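Local coordinates for hypothetical protein (Bacteroides ovatus, PDB 4EPS) that is probably a component of the tip of a fimbrium, a cell-surface filament that mediates adhesion and biofilm formation, at residues 207-212 with 216-221. Residues are numbered along the deposited sequence; the frame is centred on the assembly and turned at random. Where two conformers were deposited one is given.
Sequences ISPYYD and DEYRLL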
ATOM      1  N   ILE A 207      24.722  15.352  29.079  1.00 34.24           N
ATOM      2  CA  ILE A 207      25.817  14.464  28.717  0.50 33.06           C
ATOM      3  C   ILE A 207      25.894  14.335  27.178  1.00 35.37           C
ATOM      4  O   ILE A 207      24.910  14.618  26.475  1.00 33.85           O
ATOM      5  CB  ILE A 207      25.727  13.126  29.500  0.50 36.12           C
ATOM      6  CG1 ILE A 207      24.460  12.323  29.193  0.50 35.16           C
ATOM      7  CG2 ILE A 207      25.838  13.406  31.018  0.50 38.21           C
ATOM      8  CD1 ILE A 207      24.236  11.068  30.105  0.50 32.53           C
ATOM      9  N   SER A 208      27.090  13.990  26.648  1.00 31.41           N
ATOM     10  CA  SER A 208      27.281  13.920  25.194  1.00 30.95           C
ATOM     11  C   SER A 208      27.748  12.530  24.749  1.00 30.24           C
ATOM     12  O   SER A 208      28.950  12.289  24.617  1.00 28.80           O
ATOM     13  CB  SER A 208      28.258  15.004  24.736  1.00 34.27           C
ATOM     14  OG  SER A 208      27.866  16.266  25.250  1.00 39.80           O
ATOM     15  N   PRO A 209      26.799  11.596  24.536  1.00 27.18           N
ATOM     16  CA  PRO A 209      27.192  10.251  24.094  1.00 26.15           C
ATOM     17  C   PRO A 209      27.653  10.242  22.655  1.00 28.18           C
ATOM     18  O   PRO A 209      27.464  11.221  21.923  1.00 27.23           O
ATOM     19  CB  PRO A 209      25.911   9.405  24.249  1.00 28.55           C
ATOM     20  CG  PRO A 209      24.799  10.365  24.406  1.00 34.57           C
ATOM     21  CD  PRO A 209      25.328  11.751  24.601  1.00 30.60           C
ATOM     22  N   TYR A 210      28.230   9.131  22.246  1.00 24.44           N
ATOM     23  CA  TYR A 210      28.653   8.955  20.868  1.00 25.27           C
ATOM     24  C   TYR A 210      27.452   8.547  20.041  1.00 27.15           C
ATOM     25  O   TYR A 210      26.758   7.599  20.410  1.00 24.40           O
ATOM     26  CB  TYR A 210      29.780   7.911  20.766  1.00 27.07           C
ATOM     27  CG  TYR A 210      30.193   7.662  19.332  1.00 29.63           C
ATOM     28  CD1 TYR A 210      30.950   8.597  18.634  1.00 32.20           C
ATOM     29  CD2 TYR A 210      29.754   6.536  18.646  1.00 30.46           C
ATOM     30  CE1 TYR A 210      31.253   8.423  17.286  1.00 34.56           C
ATOM     31  CE2 TYR A 210      30.065   6.342  17.298  1.00 32.61           C
ATOM     32  CZ  TYR A 210      30.827   7.283  16.626  1.00 42.61           C
ATOM     33  OH  TYR A 210      31.152   7.100  15.302  1.00 46.47           O
ATOM     34  N   TYR A 211      27.189   9.255  18.921  1.00 23.53           N
ATOM     35  CA  TYR A 211      26.069   8.873  18.066  1.00 23.12           C
ATOM     36  C   TYR A 211      26.584   8.052  16.885  1.00 29.03           C
ATOM     37  O   TYR A 211      27.395   8.538  16.090  1.00 29.16           O
ATOM     38  CB  TYR A 211      25.272  10.097  17.565  1.00 24.54           C
ATOM     39  CG  TYR A 211      24.153   9.719  16.618  1.00 25.51           C
ATOM     40  CD1 TYR A 211      23.089   8.920  17.043  1.00 25.24           C
ATOM     41  CD2 TYR A 211      24.182  10.114  15.280  1.00 27.49           C
ATOM     42  CE1 TYR A 211      22.067   8.548  16.168  1.00 24.82           C
ATOM     43  CE2 TYR A 211      23.169   9.739  14.392  1.00 28.10           C
ATOM     44  CZ  TYR A 211      22.113   8.962  14.840  1.00 31.28           C
ATOM     45  OH  TYR A 211      21.139   8.574  13.953  1.00 30.40           O
ATOM     46  N   ASP A 212      26.105   6.821  16.767  1.00 26.45           N
ATOM     47  CA  ASP A 212      26.459   5.933  15.656  1.00 26.82           C
ATOM     48  C   ASP A 212      25.425   6.154  14.586  1.00 30.70           C
ATOM     49  O   ASP A 212      24.317   5.640  14.697  1.00 30.84           O
ATOM     50  CB  ASP A 212      26.518   4.459  16.100  1.00 28.53           C
ATOM     51  CG  ASP A 212      27.023   3.496  15.017  1.00 36.78           C
ATOM     52  OD1 ASP A 212      26.895   3.819  13.814  1.00 37.40           O
ATOM     53  OD2 ASP A 212      27.525   2.429  15.373  1.00 40.90           O
ATOM     54  N   ASP A 216      22.117   4.104  14.005  1.00 29.76           N
ATOM     55  CA  ASP A 216      21.138   5.027  14.606  1.00 26.51           C
ATOM     56  C   ASP A 216      20.967   4.702  16.113  1.00 26.33           C
ATOM     57  O   ASP A 216      19.858   4.403  16.587  1.00 25.37           O
ATOM     58  CB  ASP A 216      19.769   5.032  13.881  1.00 27.50           C
ATOM     59  CG  ASP A 216      18.777   6.010  14.492  1.00 31.16           C
ATOM     60  OD1 ASP A 216      19.218   7.074  14.999  1.00 31.65           O
ATOM     61  OD2 ASP A 216      17.571   5.682  14.542  1.00 36.37           O
ATOM     62  N   GLU A 217      22.069   4.772  16.860  1.00 22.44           N
ATOM     63  CA  GLU A 217      21.993   4.484  18.290  1.00 22.28           C
ATOM     64  C   GLU A 217      23.063   5.302  18.989  1.00 25.17           C
ATOM     65  O   GLU A 217      24.043   5.730  18.345  1.00 24.00           O
ATOM     66  CB  GLU A 217      22.116   2.954  18.579  1.00 24.78           C
ATOM     67  CG  GLU A 217      23.481   2.365  18.327  1.00 34.23           C
ATOM     68  CD  GLU A 217      23.624   0.861  18.481  1.00 47.56           C
ATOM     69  OE1 GLU A 217      22.599   0.145  18.534  1.00 39.59           O
ATOM     70  OE2 GLU A 217      24.785   0.399  18.523  1.00 41.10           O
ATOM     71  N   TYR A 218      22.863   5.542  20.293  1.00 20.86           N
ATOM     72  CA  TYR A 218      23.795   6.322  21.109  1.00 21.36           C
ATOM     73  C   TYR A 218      24.541   5.402  22.033  1.00 25.73           C
ATOM     74  O   TYR A 218      23.924   4.484  22.584  1.00 25.21           O
ATOM     75  CB  TYR A 218      23.064   7.385  21.943  1.00 22.22           C
ATOM     76  CG  TYR A 218      22.346   8.420  21.104  1.00 24.45           C
ATOM     77  CD1 TYR A 218      21.091   8.154  20.559  1.00 26.22           C
ATOM     78  CD2 TYR A 218      22.940   9.651  20.816  1.00 25.54           C
ATOM     79  CE1 TYR A 218      20.416   9.112  19.795  1.00 27.09           C
ATOM     80  CE2 TYR A 218      22.274  10.613  20.048  1.00 25.58           C
ATOM     81  CZ  TYR A 218      21.014  10.335  19.544  1.00 31.78           C
ATOM     82  OH  TYR A 218      20.354  11.250  18.763  1.00 37.00           O
ATOM     83  N   ARG A 219      25.842   5.642  22.209  1.00 22.08           N
ATOM     84  CA  ARG A 219      26.713   4.816  23.067  1.00 22.55           C
ATOM     85  C   ARG A 219      27.440   5.687  24.050  1.00 26.46           C
ATOM     86  O   ARG A 219      27.879   6.783  23.709  1.00 25.35           O
ATOM     87  CB  ARG A 219      27.704   3.989  22.216  1.00 22.89           C
ATOM     88  CG  ARG A 219      26.963   3.013  21.297  1.00 33.64           C
ATOM     89  CD  ARG A 219      27.795   1.840  20.823  1.00 41.17           C
ATOM     90  NE  ARG A 219      28.745   2.197  19.768  1.00 44.27           N
ATOM     91  CZ  ARG A 219      28.503   2.122  18.461  1.00 59.05           C
ATOM     92  NH1 ARG A 219      27.309   1.724  18.015  1.00 46.07           N
ATOM     93  NH2 ARG A 219      29.440   2.461  17.591  1.00 43.45           N
ATOM     94  N   LEU A 220      27.545   5.225  25.296  1.00 21.74           N
ATOM     95  CA  LEU A 220      28.208   5.989  26.333  1.00 21.98           C
ATOM     96  C   LEU A 220      28.951   5.057  27.260  1.00 24.25           C
ATOM     97  O   LEU A 220      28.318   4.209  27.888  1.00 21.50           O
ATOM     98  CB  LEU A 220      27.157   6.801  27.133  1.00 22.66           C
ATOM     99  CG  LEU A 220      27.699   7.687  28.253  1.00 26.47           C
ATOM    100  CD1 LEU A 220      28.358   8.953  27.663  1.00 27.02           C
ATOM    101  CD2 LEU A 220      26.572   8.109  29.166  1.00 29.82           C
ATOM    102  N   LEU A 221      30.271   5.226  27.366  1.00 21.59           N
ATOM    103  CA  LEU A 221      31.053   4.452  28.332  1.00 22.66           C
ATOM    104  C   LEU A 221      30.741   4.928  29.750  1.00 26.63           C
ATOM    105  O   LEU A 221      30.610   6.140  29.975  1.00 24.36           O
ATOM    106  CB  LEU A 221      32.564   4.584  28.071  1.00 22.58           C
ATOM    107  CG  LEU A 221      33.048   4.033  26.730  1.00 25.46           C
ATOM    108  CD1 LEU A 221      34.386   4.671  26.364  1.00 25.25           C
ATOM    109  CD2 LEU A 221      33.134   2.506  26.751  1.00 25.90           C
TER
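Pro209 lays its CB against Leu220 CB and the carbonyl oxygen of Arg219, with Pro209 CG 4.1 Å from Tyr218 CD2. From Tyr210 onward the two strands pair as an antiparallel beta hairpin: Tyr210 N hydrogen-bonds to Arg219 O and Arg219 N to Tyr210 O, each at 2.8 Å. The Tyr210 ring runs alongside the Arg219 side chain, Tyr210 CE2 3.9 Å from Arg219 NH2. On the other face of the hairpin, Tyr211, CG anti to its own N (chi1 177°), sets CD1 3.5 Å above the Tyr218 ring plane, near its rim, with the two ring planes 44° apart; Tyr211 OH donates a hydrogen bond to Asp216 OD1 (2.7 Å). Asp212 closes the pairing at a G1 beta bulge: Asp212 N donates to Glu217 O, and the Asp212 carbonyl accepts from Glu217 N and, weakly, from Asp216 N. Asp212 OD2 takes a salt bridge from both terminal nitrogens of Arg219, 2.7 Å from NH1 and 2.9 Å from NH2, with the carboxylate and guanidinium planes 83° apart. Arg219 NH1 also forms a salt bridge with Glu217 OE2, which Lys215 pairs with too. A leucine in place of Arg219 would probably leave Asp212 OD2 without either of these donors, while Glu217 would keep Lys215. The hairpin sits within the fimbrillin-like region, strand 217-222 pairing antiparallel with strand 148-174 and strand 206-212 with strand 195-198, whose Phe196 meets Tyr218 edge-to-face.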